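Local coordinates for protein Agap007691-pb (Anopheles gambiae, PDB 5C98) that is of unknown function but belongs to the serpin family, whose members are generally serine protease inhibitors, at residues Y33-N38 against E249-V254; E193-I198 against R352-L357; R223-D228 against L243-T248; F281-K286 against G370-Y375. All coordinates share one frame; numbering follows the deposited sequence.

From the N terminus, the loop after helix 15-32 opens contact 1, which closes at helix 250-256. Before it closes, residues 193-198 open contact 2, and the 224-230/237-244 hairpin of contact 3 forms and closes within the chain spanned by both. Contact 2 ends only at 352-357, so it crosses contact 1. Contact 4 starts at 281-286, after contacts 1 and 3 have closed, and ends at 370-375, crossing contact 2. The ties are loop 33-38 to helix 250-256, turn 193-198 to the start of strand 354-360, strand to strand within the sheet B hairpin, and sheet A strand 270-287 to strand 366-372.

Contact 1 of 4, residues Y33-N38 against E249-V254; sequences YDEKCN and ELRQIV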
loop_
_atom_site.group_PDB
_atom_site.type_symbol
_atom_site.label_atom_id
_atom_site.label_comp_id
_atom_site.label_asym_id
_atom_site.label_seq_id
_atom_site.Cartn_x
_atom_site.Cartn_y
_atom_site.Cartn_z
ATOM N N TYR A 33 11.213 3.267 2.273
ATOM C CA TYR A 33 11.215 3.668 3.672
ATOM C C TYR A 33 12.160 4.833 3.871
ATOM O O TYR A 33 13.283 4.838 3.360
ATOM C CB TYR A 33 11.672 2.511 4.553
ATOM C CG TYR A 33 11.951 2.849 5.986
ATOM C CD1 TYR A 33 10.926 3.182 6.856
ATOM C CD2 TYR A 33 13.240 2.793 6.488
ATOM C CE1 TYR A 33 11.192 3.477 8.169
ATOM C CE2 TYR A 33 13.515 3.056 7.792
ATOM C CZ TYR A 33 12.490 3.388 8.658
ATOM O OH TYR A 33 12.783 3.660 9.978
ATOM N N ASP A 34 11.696 5.823 4.629
ATOM C CA ASP A 34 12.499 6.963 5.052
ATOM C C ASP A 34 12.246 7.092 6.547
ATOM O O ASP A 34 11.099 7.305 6.963
ATOM C CB ASP A 34 12.067 8.212 4.291
ATOM C CG ASP A 34 12.828 9.470 4.708
ATOM O OD1 ASP A 34 13.441 9.543 5.810
ATOM O OD2 ASP A 34 12.808 10.414 3.892
ATOM N N GLU A 35 13.283 6.873 7.356
ATOM C CA GLU A 35 13.085 6.819 8.805
ATOM C C GLU A 35 12.482 8.101 9.355
ATOM O O GLU A 35 11.899 8.071 10.442
ATOM C CB GLU A 35 14.368 6.421 9.557
ATOM C CG GLU A 35 15.475 7.439 9.531
ATOM C CD GLU A 35 16.727 6.985 10.267
ATOM O OE1 GLU A 35 16.757 5.871 10.844
ATOM O OE2 GLU A 35 17.698 7.763 10.289
ATOM N N LYS A 36 12.582 9.212 8.618
ATOM C CA LYS A 36 12.083 10.503 9.079
ATOM C C LYS A 36 10.601 10.712 8.805
ATOM O O LYS A 36 10.031 11.679 9.320
ATOM C CB LYS A 36 12.903 11.620 8.421
ATOM C CG LYS A 36 14.350 11.562 8.831
ATOM N N CYS A 37 9.955 9.813 8.065
ATOM C CA CYS A 37 8.595 9.995 7.574
ATOM C C CYS A 37 7.721 8.812 7.951
ATOM O O CYS A 37 8.211 7.710 8.218
ATOM C CB CYS A 37 8.571 10.038 6.041
ATOM S SG CYS A 37 9.657 11.302 5.350
ATOM N N ASN A 38 6.411 9.035 7.935
ATOM C CA ASN A 38 5.448 7.950 8.021
ATOM C C ASN A 38 5.177 7.461 6.609
ATOM O O ASN A 38 5.352 8.199 5.637
ATOM C CB ASN A 38 4.157 8.386 8.713
ATOM C CG ASN A 38 4.387 8.784 10.136
ATOM O OD1 ASN A 38 5.385 8.402 10.722
ATOM N ND2 ASN A 38 3.476 9.586 10.704
ATOM N N GLU A 249 17.209 0.489 16.341
ATOM C CA GLU A 249 16.534 1.437 15.471
ATOM C C GLU A 249 15.522 0.715 14.582
ATOM O O GLU A 249 15.756 -0.410 14.146
ATOM C CB GLU A 249 17.573 2.086 14.549
ATOM C CG GLU A 249 18.612 2.971 15.212
ATOM C CD GLU A 249 18.032 4.275 15.657
ATOM O OE1 GLU A 249 17.180 4.827 14.920
ATOM O OE2 GLU A 249 18.415 4.743 16.744
ATOM N N LEU A 250 14.398 1.370 14.307
ATOM C CA LEU A 250 13.423 0.808 13.384
ATOM C C LEU A 250 14.051 0.505 12.036
ATOM O O LEU A 250 13.738 -0.510 11.428
ATOM C CB LEU A 250 12.212 1.723 13.265
ATOM C CG LEU A 250 11.147 1.200 12.299
ATOM C CD1 LEU A 250 10.566 -0.147 12.748
ATOM C CD2 LEU A 250 10.026 2.223 12.140
ATOM N N ARG A 251 14.983 1.341 11.572
ATOM C CA ARG A 251 15.601 1.091 10.270
ATOM C C ARG A 251 16.240 -0.289 10.214
ATOM O O ARG A 251 16.249 -0.933 9.151
ATOM C CB ARG A 251 16.655 2.146 9.980
ATOM C CG ARG A 251 17.226 2.105 8.591
ATOM C CD ARG A 251 18.269 3.204 8.432
ATOM N NE ARG A 251 19.422 2.958 9.300
ATOM C CZ ARG A 251 19.592 3.468 10.518
ATOM N NH1 ARG A 251 18.692 4.281 11.054
ATOM N NH2 ARG A 251 20.678 3.157 11.207
ATOM N N GLN A 252 16.775 -0.773 11.339
ATOM C CA GLN A 252 17.379 -2.100 11.332
ATOM C C GLN A 252 16.339 -3.186 11.071
ATOM O O GLN A 252 16.599 -4.148 10.343
ATOM C CB GLN A 252 18.089 -2.359 12.661
ATOM C CG GLN A 252 18.901 -3.634 12.668
ATOM C CD GLN A 252 19.485 -3.946 14.030
ATOM O OE1 GLN A 252 19.997 -3.063 14.721
ATOM N NE2 GLN A 252 19.404 -5.209 14.428
ATOM N N ILE A 253 15.153 -3.064 11.665
ATOM C CA ILE A 253 14.095 -4.035 11.420
ATOM C C ILE A 253 13.639 -3.949 9.971
ATOM O O ILE A 253 13.469 -4.962 9.292
ATOM C CB ILE A 253 12.915 -3.782 12.386
ATOM C CG1 ILE A 253 13.171 -4.356 13.792
ATOM C CG2 ILE A 253 11.618 -4.425 11.873
ATOM C CD1 ILE A 253 14.335 -3.816 14.539
ATOM N N VAL A 254 13.401 -2.736 9.484
ATOM C CA VAL A 254 12.876 -2.561 8.140
ATOM C C VAL A 254 13.850 -3.136 7.120
ATOM O O VAL A 254 13.445 -3.817 6.173
ATOM C CB VAL A 254 12.645 -1.071 7.851
ATOM C CG1 VAL A 254 12.344 -0.840 6.339
ATOM C CG2 VAL A 254 11.531 -0.538 8.692
HETATM O O HOH W 1 15.473 4.161 12.670
#
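Tyr33 and Glu35, in the loop that leaves the first helix of the serpin fold, meet the N-terminal turn of helix 250-256. Glu249 sits at the N-cap position of that helix. Its OE1 lies 4.2 Å from Glu35 OE1, and a water bridges the two like-charged groups: it donates to both OE1 atoms and accepts from Arg251 N, which probably eases their repulsion. Leu250 comes next, its CB, CG and CD2 gathered about the phenol oxygen, with CG 3.8 Å from Tyr33 OH. Arg251 serves both partners. Its CG lies in the plane of the Tyr33 ring, 3.9 Å from CE2 of that ring, while the chain bends at chi3 (66°), which turns NE out of the extended line; the guanidinium meets Glu35 OE1 at its edge. The salt bridge from Arg251 NH1 to Glu35 OE1 is weak as a hydrogen bond, bent to 127° at the hydrogen, and its very short modelled separation makes the exact geometry doubtful. The carboxylate and guanidinium planes stand 80° apart. One helical turn further on, Val254 covers the aromatic ring. Its CG1 lies 3.7 Å from Tyr33 CG, whereas CG2 stands over the ring centre in a CH-pi contact, 4.0 Å from the Tyr33 centroid; on the opposite face Glu35 N lies nearer the rim, 3.8 Å above the plane of the Tyr33 ring.

Contact 2 of 4, residues E193-I198 against R352-L357; sequences ELFQFI and RPFMFL
Phe195 lays its ring against the backbone of Arg352 and Pro353, where the chain enters strand 354-360 of serpin sheet B. Arg352 CA lies 3.9 Å above the plane of the Phe195 ring, offset toward the rim, and Arg352 N is over the same ring. The ring's own closest approach is Phe195 CZ to Arg352 O, 3.3 Å. Beyond the peptide, Phe195 CE2 comes to the edge of the Phe354 ring, 4.0 Å from CE2 of Phe354. Phe354 lies near enough because its CG sits between the backbone N and the carbonyl carbon (chi1 58°).

Gln196 is the centre of an inverse gamma turn, which a weak hydrogen bond from Phe197 N to Phe195 O accompanies. Its carbonyl meets the proline ring, with Gln196 O 3.2 Å from Pro353 CD, and its CB packs 4.2 Å from the CB of Arg352. The polar end of Arg352 is engaged outside the two segments; NH2, for instance, bonds to Pro244 O on the neighbouring strand 237-244. After the turn, Phe197 presents a ring face to Phe195, whose CD1 stands 3.3 Å above the centre of the Phe197 ring.

No hydrogen bond joins 193-198 to 352-357. Between these two segments cohesion is van der Waals, from aromatic surface covering a peptide and a carbonyl touching proline CH2 groups, while the turn is also held by the backbone bonds of Gln196 with Asn351 and Ile198 with Ser373.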
loop_
_atom_site.group_PDB
_atom_site.type_symbol
_atom_site.label_atom_id
_atom_site.label_comp_id
_atom_site.label_asym_id
_atom_site.label_seq_id
_atom_site.Cartn_x
_atom_site.Cartn_y
_atom_site.Cartn_z
ATOM N N GLU A 193 0.079 10.243 26.220
ATOM C CA GLU A 193 1.299 9.606 26.660
ATOM C C GLU A 193 2.413 9.932 25.685
ATOM O O GLU A 193 2.182 10.144 24.485
ATOM C CB GLU A 193 1.138 8.082 26.791
ATOM C CG GLU A 193 0.050 7.676 27.770
ATOM C CD GLU A 193 0.045 6.197 28.117
ATOM O OE1 GLU A 193 1.110 5.545 28.040
ATOM O OE2 GLU A 193 -1.034 5.685 28.498
ATOM N N LEU A 194 3.631 9.913 26.203
ATOM C CA LEU A 194 4.789 10.151 25.371
ATOM C C LEU A 194 4.873 9.094 24.270
ATOM O O LEU A 194 4.623 7.900 24.489
ATOM C CB LEU A 194 6.045 10.098 26.245
ATOM C CG LEU A 194 7.372 10.304 25.529
ATOM C CD1 LEU A 194 8.343 10.999 26.493
ATOM C CD2 LEU A 194 7.950 8.995 25.042
ATOM N N PHE A 195 5.230 9.533 23.072
ATOM C CA PHE A 195 5.644 8.627 22.004
ATOM C C PHE A 195 6.965 9.162 21.478
ATOM O O PHE A 195 7.098 10.364 21.250
ATOM C CB PHE A 195 4.597 8.580 20.871
ATOM C CG PHE A 195 4.903 7.571 19.804
ATOM C CD1 PHE A 195 5.695 7.911 18.742
ATOM C CD2 PHE A 195 4.385 6.287 19.859
ATOM C CE1 PHE A 195 5.998 6.994 17.752
ATOM C CE2 PHE A 195 4.688 5.367 18.876
ATOM C CZ PHE A 195 5.475 5.717 17.834
ATOM N N GLN A 196 7.947 8.289 21.300
ATOM C CA GLN A 196 9.309 8.713 20.962
ATOM C C GLN A 196 9.417 8.936 19.458
ATOM O O GLN A 196 10.095 8.211 18.738
ATOM C CB GLN A 196 10.345 7.693 21.441
ATOM C CG GLN A 196 10.412 7.461 22.929
ATOM C CD GLN A 196 11.694 6.761 23.388
ATOM O OE1 GLN A 196 12.567 6.391 22.583
ATOM N NE2 GLN A 196 11.819 6.598 24.700
ATOM N N PHE A 197 8.759 9.996 18.989
ATOM C CA PHE A 197 8.808 10.325 17.575
ATOM C C PHE A 197 10.226 10.703 17.180
ATOM O O PHE A 197 10.954 11.336 17.949
ATOM C CB PHE A 197 7.896 11.503 17.265
ATOM C CG PHE A 197 6.430 11.214 17.437
ATOM C CD1 PHE A 197 5.725 10.501 16.471
ATOM C CD2 PHE A 197 5.743 11.696 18.525
ATOM C CE1 PHE A 197 4.370 10.264 16.619
ATOM C CE2 PHE A 197 4.384 11.477 18.652
ATOM C CZ PHE A 197 3.703 10.763 17.709
ATOM N N ILE A 198 10.608 10.350 15.950
ATOM C CA ILE A 198 11.958 10.666 15.488
ATOM C C ILE A 198 12.203 12.174 15.484
ATOM O O ILE A 198 13.312 12.618 15.782
ATOM C CB ILE A 198 12.232 10.007 14.117
ATOM C CG1 ILE A 198 13.727 10.112 13.748
ATOM C CG2 ILE A 198 11.384 10.636 13.016
ATOM C CD1 ILE A 198 14.134 9.162 12.652
ATOM N N ARG A 352 7.415 3.886 20.651
ATOM C CA ARG A 352 8.535 4.257 19.811
ATOM C C ARG A 352 8.228 3.762 18.415
ATOM O O ARG A 352 7.294 2.969 18.232
ATOM C CB ARG A 352 9.854 3.663 20.316
ATOM C CG ARG A 352 9.808 2.269 20.709
ATOM C CD ARG A 352 11.073 1.935 21.539
ATOM N NE ARG A 352 11.206 0.497 21.690
ATOM C CZ ARG A 352 10.522 -0.223 22.572
ATOM N NH1 ARG A 352 9.692 0.373 23.434
ATOM N NH2 ARG A 352 10.679 -1.518 22.638
ATOM N N PRO A 353 8.938 4.247 17.406
ATOM C CA PRO A 353 8.577 3.948 16.017
ATOM C C PRO A 353 8.450 2.469 15.749
ATOM O O PRO A 353 9.261 1.654 16.210
ATOM C CB PRO A 353 9.724 4.562 15.214
ATOM C CG PRO A 353 10.130 5.743 16.082
ATOM C CD PRO A 353 10.026 5.241 17.487
ATOM N N PHE A 354 7.439 2.121 14.959
ATOM C CA PHE A 354 7.157 0.731 14.667
ATOM C C PHE A 354 6.786 0.576 13.201
ATOM O O PHE A 354 6.417 1.543 12.520
ATOM C CB PHE A 354 6.047 0.180 15.584
ATOM C CG PHE A 354 4.728 0.924 15.507
ATOM C CD1 PHE A 354 3.784 0.630 14.556
ATOM C CD2 PHE A 354 4.441 1.910 16.430
ATOM C CE1 PHE A 354 2.561 1.340 14.533
ATOM C CE2 PHE A 354 3.240 2.619 16.420
ATOM C CZ PHE A 354 2.294 2.320 15.480
ATOM N N MET A 355 6.905 -0.653 12.725
ATOM C CA MET A 355 6.485 -1.056 11.393
ATOM C C MET A 355 5.191 -1.859 11.515
ATOM O O MET A 355 4.964 -2.565 12.508
ATOM C CB MET A 355 7.580 -1.925 10.741
ATOM C CG MET A 355 7.229 -2.544 9.397
ATOM S SD MET A 355 8.711 -3.439 8.821
ATOM C CE MET A 355 8.085 -4.059 7.262
ATOM N N PHE A 356 4.339 -1.755 10.495
ATOM C CA PHE A 356 3.119 -2.541 10.457
ATOM C C PHE A 356 2.961 -3.208 9.099
ATOM O O PHE A 356 3.427 -2.705 8.076
ATOM C CB PHE A 356 1.881 -1.686 10.806
ATOM C CG PHE A 356 1.642 -0.544 9.882
ATOM C CD1 PHE A 356 0.973 -0.716 8.690
ATOM C CD2 PHE A 356 2.071 0.729 10.232
ATOM C CE1 PHE A 356 0.762 0.380 7.830
ATOM C CE2 PHE A 356 1.849 1.810 9.396
ATOM C CZ PHE A 356 1.208 1.640 8.202
ATOM N N LEU A 357 2.302 -4.360 9.095
ATOM C CA LEU A 357 1.993 -5.113 7.879
ATOM C C LEU A 357 0.538 -5.531 7.952
ATOM O O LEU A 357 0.132 -6.193 8.915
ATOM C CB LEU A 357 2.870 -6.364 7.730
ATOM C CG LEU A 357 4.365 -6.076 7.714
ATOM C CD1 LEU A 357 4.934 -6.136 9.140
ATOM C CD2 LEU A 357 5.047 -7.061 6.851
#

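Contact 3 of 4, residues R223-D228 against L243-T248; sequences RCKVVD and LPYDGT
The ring of Tyr245 lies flat on the peptide that joins Arg223 to Cys224, with Arg223 C and Cys224 N both over its centre, each 3.6 Å above the ring plane. Of its atoms, Tyr245 CE1 comes closest to Cys224 C, at 3.3 Å. The same ring turns its edge to the arginine: Tyr245 CD2 stands 3.9 Å above the centre of the Arg223 guanidinium, and the two planes are 84° apart. Bends at chi2 and chi3 (-64° and -69°) fold CD and NE of Arg223 back from an extended path. Asn220 takes both polar ends, its O accepting from Arg223 NH1 and its OD1 bonding to Tyr245 OH.

The two backbones pair alongside. Tyr245 N donates to Arg223 O at 2.9 Å, and Lys225 and Leu243 exchange two hydrogen bonds as an antiparallel hydrogen-bonded pair. Between these bonds, Cys224 and Pro244 form a non-hydrogen-bonded pair, their CA atoms 4.1 Å apart. On the other side, against strand 204-219, Arg223 and Cys224 form a G1 beta bulge, the arginine having positive phi. A type II turn from Tyr245 to Thr248 leads away. This is the open end of the antiparallel hairpin 224-230/237-244, a standard element of serpin sheet B.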
loop_
_atom_site.group_PDB
_atom_site.type_symbol
_atom_site.label_atom_id
_atom_site.label_comp_id
_atom_site.label_asym_id
_atom_site.label_seq_id
_atom_site.Cartn_x
_atom_site.Cartn_y
_atom_site.Cartn_z
ATOM N N ARG A 223 15.178 -8.601 16.435
ATOM C CA ARG A 223 15.267 -7.645 17.532
ATOM C C ARG A 223 13.974 -6.852 17.680
ATOM O O ARG A 223 13.993 -5.624 17.759
ATOM C CB ARG A 223 16.468 -6.693 17.419
ATOM C CG ARG A 223 17.784 -7.327 17.019
ATOM C CD ARG A 223 18.244 -8.298 18.052
ATOM N NE ARG A 223 18.655 -7.705 19.316
ATOM C CZ ARG A 223 18.733 -8.400 20.448
ATOM N NH1 ARG A 223 18.433 -9.702 20.462
ATOM N NH2 ARG A 223 19.102 -7.800 21.570
ATOM N N CYS A 224 12.845 -7.550 17.752
ATOM C CA CYS A 224 11.577 -6.866 17.947
ATOM C C CYS A 224 10.579 -7.749 18.678
ATOM O O CYS A 224 10.658 -8.984 18.631
ATOM C CB CYS A 224 10.999 -6.344 16.630
ATOM S SG CYS A 224 10.590 -7.674 15.462
ATOM N N LYS A 225 9.638 -7.094 19.352
ATOM C CA LYS A 225 8.404 -7.716 19.798
ATOM C C LYS A 225 7.385 -7.665 18.668
ATOM O O LYS A 225 7.424 -6.772 17.816
ATOM C CB LYS A 225 7.832 -6.950 20.982
ATOM C CG LYS A 225 8.575 -7.091 22.269
ATOM C CD LYS A 225 7.861 -6.368 23.407
ATOM C CE LYS A 225 8.567 -6.584 24.702
ATOM N NZ LYS A 225 7.906 -5.870 25.821
ATOM N N VAL A 226 6.477 -8.638 18.649
ATOM C CA VAL A 226 5.473 -8.751 17.596
ATOM C C VAL A 226 4.119 -9.009 18.222
ATOM O O VAL A 226 3.991 -9.878 19.087
ATOM C CB VAL A 226 5.811 -9.916 16.658
ATOM C CG1 VAL A 226 4.871 -9.957 15.499
ATOM C CG2 VAL A 226 7.254 -9.811 16.190
ATOM N N VAL A 227 3.106 -8.291 17.770
ATOM C CA VAL A 227 1.724 -8.655 18.032
ATOM C C VAL A 227 0.974 -8.640 16.707
ATOM O O VAL A 227 1.251 -7.822 15.829
ATOM C CB VAL A 227 1.020 -7.713 19.037
ATOM C CG1 VAL A 227 1.582 -7.857 20.452
ATOM C CG2 VAL A 227 1.035 -6.262 18.548
ATOM N N ASP A 228 0.039 -9.550 16.547
ATOM C CA ASP A 228 -0.827 -9.568 15.363
ATOM C C ASP A 228 -2.211 -9.130 15.824
ATOM O O ASP A 228 -2.878 -9.852 16.572
ATOM C CB ASP A 228 -0.846 -10.952 14.717
ATOM C CG ASP A 228 -1.074 -10.903 13.214
ATOM O OD1 ASP A 228 -1.496 -9.838 12.688
ATOM O OD2 ASP A 228 -0.831 -11.940 12.557
ATOM N N LEU A 243 7.694 -3.989 16.862
ATOM C CA LEU A 243 8.198 -2.941 17.739
ATOM C C LEU A 243 9.637 -3.265 18.101
ATOM O O LEU A 243 9.886 -4.233 18.839
ATOM C CB LEU A 243 7.328 -2.891 18.996
ATOM C CG LEU A 243 7.737 -1.904 20.074
ATOM C CD1 LEU A 243 7.576 -0.468 19.617
ATOM C CD2 LEU A 243 6.903 -2.133 21.347
ATOM N N PRO A 244 10.603 -2.511 17.614
ATOM C CA PRO A 244 12.004 -2.820 17.909
ATOM C C PRO A 244 12.275 -2.868 19.400
ATOM O O PRO A 244 11.716 -2.089 20.174
ATOM C CB PRO A 244 12.771 -1.671 17.245
ATOM C CG PRO A 244 11.862 -1.189 16.148
ATOM C CD PRO A 244 10.465 -1.354 16.704
ATOM N N TYR A 245 13.154 -3.774 19.807
ATOM C CA TYR A 245 13.611 -3.760 21.182
ATOM C C TYR A 245 14.283 -2.421 21.477
ATOM O O TYR A 245 14.784 -1.743 20.578
ATOM C CB TYR A 245 14.674 -4.843 21.386
ATOM C CG TYR A 245 14.187 -6.281 21.295
ATOM C CD1 TYR A 245 12.852 -6.599 21.416
ATOM C CD2 TYR A 245 15.091 -7.315 21.171
ATOM C CE1 TYR A 245 12.420 -7.915 21.357
ATOM C CE2 TYR A 245 14.683 -8.617 21.118
ATOM C CZ TYR A 245 13.348 -8.916 21.226
ATOM O OH TYR A 245 12.920 -10.237 21.171
ATOM N N ASP A 246 14.328 -2.054 22.755
ATOM C CA ASP A 246 15.147 -0.919 23.163
ATOM C C ASP A 246 16.575 -1.096 22.665
ATOM O O ASP A 246 17.093 -2.214 22.594
ATOM C CB ASP A 246 15.163 -0.804 24.679
ATOM C CG ASP A 246 13.845 -0.303 25.217
ATOM O OD1 ASP A 246 13.504 0.864 24.932
ATOM O OD2 ASP A 246 13.140 -1.075 25.885
ATOM N N GLY A 247 17.207 0.021 22.315
ATOM C CA GLY A 247 18.548 0.018 21.776
ATOM C C GLY A 247 18.654 -0.397 20.328
ATOM O O GLY A 247 19.770 -0.594 19.833
ATOM N N THR A 248 17.527 -0.569 19.639
ATOM C CA THR A 248 17.513 -0.961 18.238
ATOM C C THR A 248 16.675 0.039 17.468
ATOM O O THR A 248 15.568 0.383 17.885
ATOM C CB THR A 248 16.900 -2.353 18.075
ATOM O OG1 THR A 248 17.598 -3.276 18.917
ATOM C CG2 THR A 248 16.972 -2.825 16.641
#

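Contact 4 of 4, residues F281-K286 against G370-Y375; sequences FFVREK and GNFSKY
Phe281 and Phe372 touch through the base of one side chain and the ring of the other. CB of Phe281 sits over the face of the Phe372 ring, 3.9 Å from its centroid, a CH-pi contact. The two rings meet obliquely, their planes 38° apart, with Phe281 CD2 3.7 Å from Phe372 CD1. Val283 adds to this shell: its CG2 lies near the plane of the Phe372 ring, at the edge, 4.1 Å from CD1 of that ring. Phe372 reaches both because its CB points toward strand 282-286 and its CG is anti to the backbone N (chi1 -173°).

Further aromatic rings flank the pair, Phe195 meeting Phe372 edge-to-face and Phe354 meeting Phe281 in the same way. On the far side of strand 370-372, Asn371 ND2 donates to Ser373 OG at 2.9 Å and also bonds to Cys37 O, tying the end of the strand to the loop before strand 39-41.

The strand segments cross at 126°, their axes 8.3 Å apart at closest. The contact joins a strand of serpin sheet A to one of sheet B. With no hydrogen bond between the two segments, cohesion comes from buried phenylalanine and valine surface.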
loop_
_atom_site.group_PDB
_atom_site.type_symbol
_atom_site.label_atom_id
_atom_site.label_comp_id
_atom_site.label_asym_id
_atom_site.label_seq_id
_atom_site.Cartn_x
_atom_site.Cartn_y
_atom_site.Cartn_z
ATOM N N PHE A 281 -3.674 6.287 15.928
ATOM C CA PHE A 281 -2.929 6.869 14.830
ATOM C C PHE A 281 -3.615 6.584 13.509
ATOM O O PHE A 281 -4.470 5.700 13.385
ATOM C CB PHE A 281 -1.448 6.367 14.757
ATOM C CG PHE A 281 -1.278 4.985 14.173
ATOM C CD1 PHE A 281 -1.462 3.837 14.931
ATOM C CD2 PHE A 281 -0.917 4.822 12.841
ATOM C CE1 PHE A 281 -1.314 2.579 14.402
ATOM C CE2 PHE A 281 -0.752 3.535 12.293
ATOM C CZ PHE A 281 -0.964 2.421 13.062
ATOM N N PHE A 282 -3.214 7.364 12.522
ATOM C CA PHE A 282 -3.516 7.042 11.142
ATOM C C PHE A 282 -2.272 7.341 10.326
ATOM O O PHE A 282 -1.364 8.059 10.764
ATOM C CB PHE A 282 -4.699 7.847 10.624
ATOM C CG PHE A 282 -4.366 9.272 10.350
ATOM C CD1 PHE A 282 -4.332 10.198 11.368
ATOM C CD2 PHE A 282 -4.071 9.676 9.053
ATOM C CE1 PHE A 282 -4.026 11.516 11.103
ATOM C CE2 PHE A 282 -3.747 10.978 8.780
ATOM C CZ PHE A 282 -3.728 11.908 9.816
ATOM N N VAL A 283 -2.250 6.763 9.127
ATOM C CA VAL A 283 -1.260 7.090 8.114
ATOM C C VAL A 283 -2.037 7.280 6.828
ATOM O O VAL A 283 -2.845 6.428 6.460
ATOM C CB VAL A 283 -0.181 5.998 7.960
ATOM C CG1 VAL A 283 0.773 6.299 6.809
ATOM C CG2 VAL A 283 0.620 5.887 9.232
ATOM N N ARG A 284 -1.849 8.421 6.188
ATOM C CA ARG A 284 -2.436 8.684 4.882
ATOM C C ARG A 284 -1.327 9.300 4.054
ATOM O O ARG A 284 -0.965 10.457 4.278
ATOM C CB ARG A 284 -3.620 9.629 4.991
ATOM C CG ARG A 284 -4.333 9.803 3.646
ATOM C CD ARG A 284 -5.309 10.916 3.653
ATOM N NE ARG A 284 -6.540 10.566 4.343
ATOM C CZ ARG A 284 -6.927 11.061 5.515
ATOM N NH1 ARG A 284 -6.162 11.919 6.183
ATOM N NH2 ARG A 284 -8.096 10.687 6.027
ATOM N N GLU A 285 -0.777 8.534 3.117
ATOM C CA GLU A 285 0.488 8.899 2.496
ATOM C C GLU A 285 0.449 8.668 0.997
ATOM O O GLU A 285 0.077 7.582 0.533
ATOM C CB GLU A 285 1.658 8.113 3.104
ATOM C CG GLU A 285 2.010 8.487 4.565
ATOM C CD GLU A 285 2.557 9.885 4.750
ATOM O OE1 GLU A 285 3.118 10.475 3.796
ATOM O OE2 GLU A 285 2.416 10.418 5.890
ATOM N N LYS A 286 0.839 9.700 0.257
ATOM C CA LYS A 286 1.002 9.659 -1.185
ATOM C C LYS A 286 2.444 9.280 -1.492
ATOM O O LYS A 286 3.377 9.863 -0.920
ATOM C CB LYS A 286 0.697 11.039 -1.759
ATOM C CG LYS A 286 0.842 11.157 -3.269
ATOM C CD LYS A 286 0.341 12.500 -3.793
ATOM C CE LYS A 286 1.227 13.645 -3.377
ATOM N NZ LYS A 286 0.528 14.937 -3.589
ATOM N N GLY A 370 3.891 -0.373 6.170
ATOM C CA GLY A 370 4.236 0.996 6.480
ATOM C C GLY A 370 4.903 1.109 7.824
ATOM O O GLY A 370 5.296 0.109 8.437
ATOM N N ASN A 371 5.085 2.360 8.243
ATOM C CA ASN A 371 5.708 2.657 9.523
ATOM C C ASN A 371 5.079 3.905 10.105
ATOM O O ASN A 371 4.560 4.757 9.379
ATOM C CB ASN A 371 7.219 2.844 9.381
ATOM C CG ASN A 371 7.585 4.086 8.617
ATOM O OD1 ASN A 371 7.546 4.097 7.399
ATOM N ND2 ASN A 371 7.983 5.137 9.328
ATOM N N PHE A 372 5.112 3.985 11.435
ATOM C CA PHE A 372 4.669 5.139 12.187
ATOM C C PHE A 372 5.832 5.596 13.051
ATOM O O PHE A 372 6.209 4.929 14.023
ATOM C CB PHE A 372 3.427 4.799 13.012
ATOM C CG PHE A 372 2.833 5.986 13.677
ATOM C CD1 PHE A 372 2.166 6.914 12.928
ATOM C CD2 PHE A 372 3.006 6.217 15.032
ATOM C CE1 PHE A 372 1.636 8.064 13.512
ATOM C CE2 PHE A 372 2.468 7.362 15.624
ATOM C CZ PHE A 372 1.812 8.269 14.879
ATOM N N SER A 373 6.412 6.741 12.676
ATOM C CA SER A 373 7.631 7.265 13.265
ATOM C C SER A 373 7.596 8.752 13.566
ATOM O O SER A 373 8.365 9.190 14.423
ATOM C CB SER A 373 8.796 7.029 12.318
ATOM O OG SER A 373 8.899 5.655 12.052
ATOM N N LYS A 374 6.787 9.548 12.856
ATOM C CA LYS A 374 6.895 10.997 12.805
ATOM C C LYS A 374 5.659 11.649 13.408
ATOM O O LYS A 374 4.521 11.200 13.174
ATOM C CB LYS A 374 7.047 11.436 11.340
ATOM C CG LYS A 374 7.191 12.951 11.182
ATOM C CD LYS A 374 7.276 13.401 9.737
ATOM C CE LYS A 374 7.326 14.914 9.640
ATOM N NZ LYS A 374 7.282 15.366 8.229
ATOM N N TYR A 375 5.901 12.714 14.173
ATOM C CA TYR A 375 4.828 13.525 14.720
ATOM C C TYR A 375 4.387 14.561 13.691
ATOM O O TYR A 375 5.192 15.395 13.248
ATOM C CB TYR A 375 5.274 14.239 15.991
ATOM C CG TYR A 375 4.188 15.126 16.510
ATOM C CD1 TYR A 375 2.958 14.594 16.887
ATOM C CD2 TYR A 375 4.376 16.482 16.617
ATOM C CE1 TYR A 375 1.946 15.399 17.358
ATOM C CE2 TYR A 375 3.368 17.309 17.102
ATOM C CZ TYR A 375 2.155 16.763 17.460
ATOM O OH TYR A 375 1.170 17.615 17.936
#